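Long-range contact in single-strand binding protein (Thermotoga maritima, PDB 1Z9F), which probably binds single-stranded DNA through an OB fold and assembles into a homotetramer: residues 21-30 and 40-48. Numbering follows the deposited sequence. Where two conformers were deposited one is given.
Sequences LIGRLVRDPE and VTTFTIAVD
With CG held between the backbone N and the carbonyl carbon (chi1 56°), the Phe43 ring lies against Leu25, whose chi1 of -98°, off the staggered values, sets CG, CD1 and CD2 all within 4 Å of Phe43 CD2. Leu25 crosses the ring obliquely, while Ile45 CG2 lies in plane at the ring's edge. On the same buried face Leu21 CB meets Ile45 CD1 at 3.8 Å. Cutting Leu25 back to an alanine removes these three contacts and would probably open a gap beside Phe43 CD2 and CE2, giving the ring room to shift.

The backbones illustrate how an antiparallel hairpin can pair twice. Arg24 and Ala46 exchange two bonds, the straighter from Ala46 N to Arg24 O (2.8 Å), and Val26 N gives a longer, nearly linear one (170°) to Thr44 O. The chain then loops out and returns two residues out of step, where Glu30 N reaches Thr42 O at 2.8 Å and Thr42 N bonds back to Glu30 O. Nearby, Pro29 CB presses on Thr41 CG2 at a tight 3.4 Å.

Ile67 of strand 62-70 and Ala77 of helix 71-80 also pack on Phe43. As the first strand of an OB fold does, strand 16-33 pairs with both strand 39-48 and, through Leu21 and Gly23, strand 86-96.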
loop_
_atom_site.group_PDB
_atom_site.type_symbol
_atom_site.label_atom_id
_atom_site.label_comp_id
_atom_site.label_asym_id
_atom_site.label_seq_id
_atom_site.Cartn_x
_atom_site.Cartn_y
_atom_site.Cartn_z
ATOM N N LEU A 21 -6.152 -5.912 -0.300
ATOM C CA LEU A 21 -7.010 -5.231 0.673
ATOM C C LEU A 21 -8.355 -5.892 0.579
ATOM O O LEU A 21 -8.731 -6.336 -0.498
ATOM C CB LEU A 21 -7.161 -3.747 0.318
ATOM C CG LEU A 21 -5.843 -2.973 0.209
ATOM C CD1 LEU A 21 -6.032 -1.667 -0.446
ATOM C CD2 LEU A 21 -5.193 -2.818 1.570
ATOM N N ILE A 22 -9.036 -6.026 1.712
ATOM C CA ILE A 22 -10.455 -6.378 1.749
ATOM C C ILE A 22 -11.178 -5.303 2.570
ATOM O O ILE A 22 -10.890 -5.129 3.757
ATOM C CB ILE A 22 -10.715 -7.749 2.363
ATOM C CG1 ILE A 22 -10.154 -8.846 1.467
ATOM C CG2 ILE A 22 -12.200 -7.973 2.533
ATOM C CD1 ILE A 22 -10.249 -10.224 2.060
ATOM N N GLY A 23 -12.090 -4.575 1.921
ATOM C CA GLY A 23 -12.831 -3.518 2.576
ATOM C C GLY A 23 -14.156 -3.226 1.913
ATOM O O GLY A 23 -14.462 -3.761 0.851
ATOM N N ARG A 24 -14.955 -2.378 2.564
ATOM C CA ARG A 24 -16.252 -1.957 2.029
ATOM C C ARG A 24 -16.007 -0.782 1.084
ATOM O O ARG A 24 -15.044 -0.040 1.269
ATOM C CB ARG A 24 -17.241 -1.502 3.128
ATOM C CG ARG A 24 -17.133 -2.110 4.541
ATOM C CD ARG A 24 -17.399 -3.620 4.658
ATOM N NE ARG A 24 -18.600 -4.086 3.956
ATOM C CZ ARG A 24 -19.396 -5.077 4.369
ATOM N NH1 ARG A 24 -20.453 -5.411 3.638
ATOM N NH2 ARG A 24 -19.155 -5.744 5.494
ATOM N N LEU A 25 -16.868 -0.619 0.079
ATOM C CA LEU A 25 -16.897 0.610 -0.723
ATOM C C LEU A 25 -17.659 1.628 0.102
ATOM O O LEU A 25 -18.799 1.370 0.482
ATOM C CB LEU A 25 -17.622 0.426 -2.058
ATOM C CG LEU A 25 -16.782 0.163 -3.304
ATOM C CD1 LEU A 25 -16.418 -1.311 -3.393
ATOM C CD2 LEU A 25 -17.531 0.622 -4.568
ATOM N N VAL A 26 -17.042 2.772 0.389
ATOM C CA VAL A 26 -17.684 3.794 1.233
ATOM C C VAL A 26 -18.431 4.826 0.413
ATOM O O VAL A 26 -19.202 5.599 0.961
ATOM C CB VAL A 26 -16.695 4.506 2.182
ATOM C CG1 VAL A 26 -16.374 3.603 3.355
ATOM C CG2 VAL A 26 -15.425 4.937 1.449
ATOM N N ARG A 27 -18.179 4.852 -0.892
ATOM C CA ARG A 27 -19.099 5.470 -1.840
ATOM C C ARG A 27 -19.004 4.830 -3.223
ATOM O O ARG A 27 -18.064 4.081 -3.528
ATOM C CB ARG A 27 -18.935 7.001 -1.916
ATOM C CG ARG A 27 -17.522 7.554 -1.729
ATOM C CD ARG A 27 -17.584 9.056 -1.409
ATOM N NE ARG A 27 -16.483 9.496 -0.551
ATOM C CZ ARG A 27 -16.410 10.692 0.039
ATOM N NH1 ARG A 27 -17.375 11.607 -0.109
ATOM N NH2 ARG A 27 -15.357 10.976 0.800
ATOM N N ASP A 28 -20.006 5.149 -4.041
ATOM C CA ASP A 28 -20.190 4.556 -5.357
ATOM C C ASP A 28 -19.035 4.903 -6.285
ATOM O O ASP A 28 -18.416 5.962 -6.151
ATOM C CB ASP A 28 -21.522 5.017 -5.967
ATOM C CG ASP A 28 -22.724 4.591 -5.135
ATOM O OD1 ASP A 28 -22.680 3.482 -4.555
ATOM O OD2 ASP A 28 -23.703 5.361 -5.053
ATOM N N PRO A 29 -18.714 3.986 -7.209
ATOM C CA PRO A 29 -17.604 4.211 -8.120
ATOM C C PRO A 29 -17.852 5.347 -9.116
ATOM O O PRO A 29 -18.997 5.618 -9.490
ATOM C CB PRO A 29 -17.458 2.870 -8.834
ATOM C CG PRO A 29 -18.756 2.201 -8.683
ATOM C CD PRO A 29 -19.355 2.678 -7.423
ATOM N N GLU A 30 -16.774 6.014 -9.515
ATOM C CA GLU A 30 -16.838 7.079 -10.506
ATOM C C GLU A 30 -16.270 6.564 -11.819
ATOM O O GLU A 30 -15.076 6.264 -11.891
ATOM C CB GLU A 30 -16.033 8.293 -10.042
ATOM C CG GLU A 30 -16.677 9.051 -8.898
ATOM C CD GLU A 30 -15.893 10.288 -8.503
ATOM O OE1 GLU A 30 -14.658 10.191 -8.323
ATOM O OE2 GLU A 30 -16.516 11.364 -8.381
ATOM N N VAL A 40 -12.013 4.235 -16.992
ATOM C CA VAL A 40 -11.378 4.303 -15.683
ATOM C C VAL A 40 -12.458 4.508 -14.647
ATOM O O VAL A 40 -13.287 5.401 -14.763
ATOM C CB VAL A 40 -10.373 5.468 -15.583
ATOM C CG1 VAL A 40 -9.418 5.252 -14.453
ATOM C CG2 VAL A 40 -9.619 5.616 -16.880
ATOM N N THR A 41 -12.443 3.659 -13.638
ATOM C CA THR A 41 -13.379 3.725 -12.548
ATOM C C THR A 41 -12.550 3.767 -11.261
ATOM O O THR A 41 -11.590 3.031 -11.100
ATOM C CB THR A 41 -14.343 2.529 -12.584
ATOM O OG1 THR A 41 -15.004 2.494 -13.860
ATOM C CG2 THR A 41 -15.377 2.631 -11.488
ATOM N N THR A 42 -12.893 4.704 -10.393
ATOM C CA THR A 42 -12.236 4.853 -9.142
ATOM C C THR A 42 -13.276 4.675 -8.059
ATOM O O THR A 42 -14.473 4.879 -8.285
ATOM C CB THR A 42 -11.535 6.219 -8.999
ATOM O OG1 THR A 42 -12.502 7.284 -9.005
ATOM C CG2 THR A 42 -10.524 6.413 -10.119
ATOM N N PHE A 43 -12.793 4.234 -6.901
ATOM C CA PHE A 43 -13.585 4.141 -5.693
ATOM C C PHE A 43 -12.632 3.968 -4.523
ATOM O O PHE A 43 -11.492 3.576 -4.696
ATOM C CB PHE A 43 -14.597 2.991 -5.755
ATOM C CG PHE A 43 -13.998 1.654 -6.040
ATOM C CD1 PHE A 43 -13.737 1.261 -7.342
ATOM C CD2 PHE A 43 -13.745 0.760 -5.011
ATOM C CE1 PHE A 43 -13.206 0.001 -7.621
ATOM C CE2 PHE A 43 -13.205 -0.511 -5.272
ATOM C CZ PHE A 43 -12.936 -0.887 -6.584
ATOM N N THR A 44 -13.102 4.321 -3.342
ATOM C CA THR A 44 -12.299 4.270 -2.152
ATOM C C THR A 44 -12.981 3.272 -1.255
ATOM O O THR A 44 -14.214 3.246 -1.156
ATOM C CB THR A 44 -12.157 5.651 -1.444
ATOM O OG1 THR A 44 -13.190 5.819 -0.463
ATOM C CG2 THR A 44 -12.190 6.825 -2.466
ATOM N N ILE A 45 -12.161 2.423 -0.637
ATOM C CA ILE A 45 -12.655 1.407 0.270
ATOM C C ILE A 45 -12.254 1.743 1.704
ATOM O O ILE A 45 -11.255 2.436 1.943
ATOM C CB ILE A 45 -12.186 -0.012 -0.138
ATOM C CG1 ILE A 45 -10.662 -0.069 -0.301
ATOM C CG2 ILE A 45 -12.899 -0.436 -1.434
ATOM C CD1 ILE A 45 -10.131 -1.462 -0.522
ATOM N N ALA A 46 -13.064 1.280 2.651
ATOM C CA ALA A 46 -12.758 1.431 4.059
ATOM C C ALA A 46 -12.214 0.101 4.496
ATOM O O ALA A 46 -12.926 -0.898 4.420
ATOM C CB ALA A 46 -14.001 1.781 4.852
ATOM N N VAL A 47 -10.950 0.087 4.924
ATOM C CA VAL A 47 -10.288 -1.124 5.411
ATOM C C VAL A 47 -9.949 -0.919 6.875
ATOM O O VAL A 47 -8.861 -0.433 7.218
ATOM C CB VAL A 47 -8.981 -1.412 4.622
ATOM C CG1 VAL A 47 -8.239 -2.651 5.194
ATOM C CG2 VAL A 47 -9.268 -1.569 3.111
ATOM N N ASP A 48 -10.875 -1.260 7.759
ATOM C CA ASP A 48 -10.609 -0.973 9.161
ATOM C C ASP A 48 -9.701 -2.026 9.798
ATOM O O ASP A 48 -9.664 -3.180 9.380
ATOM C CB ASP A 48 -11.883 -0.617 9.999
ATOM C CG ASP A 48 -12.982 -1.675 9.939
ATOM O OD1 ASP A 48 -12.693 -2.824 9.521
ATOM O OD2 ASP A 48 -14.134 -1.338 10.326
#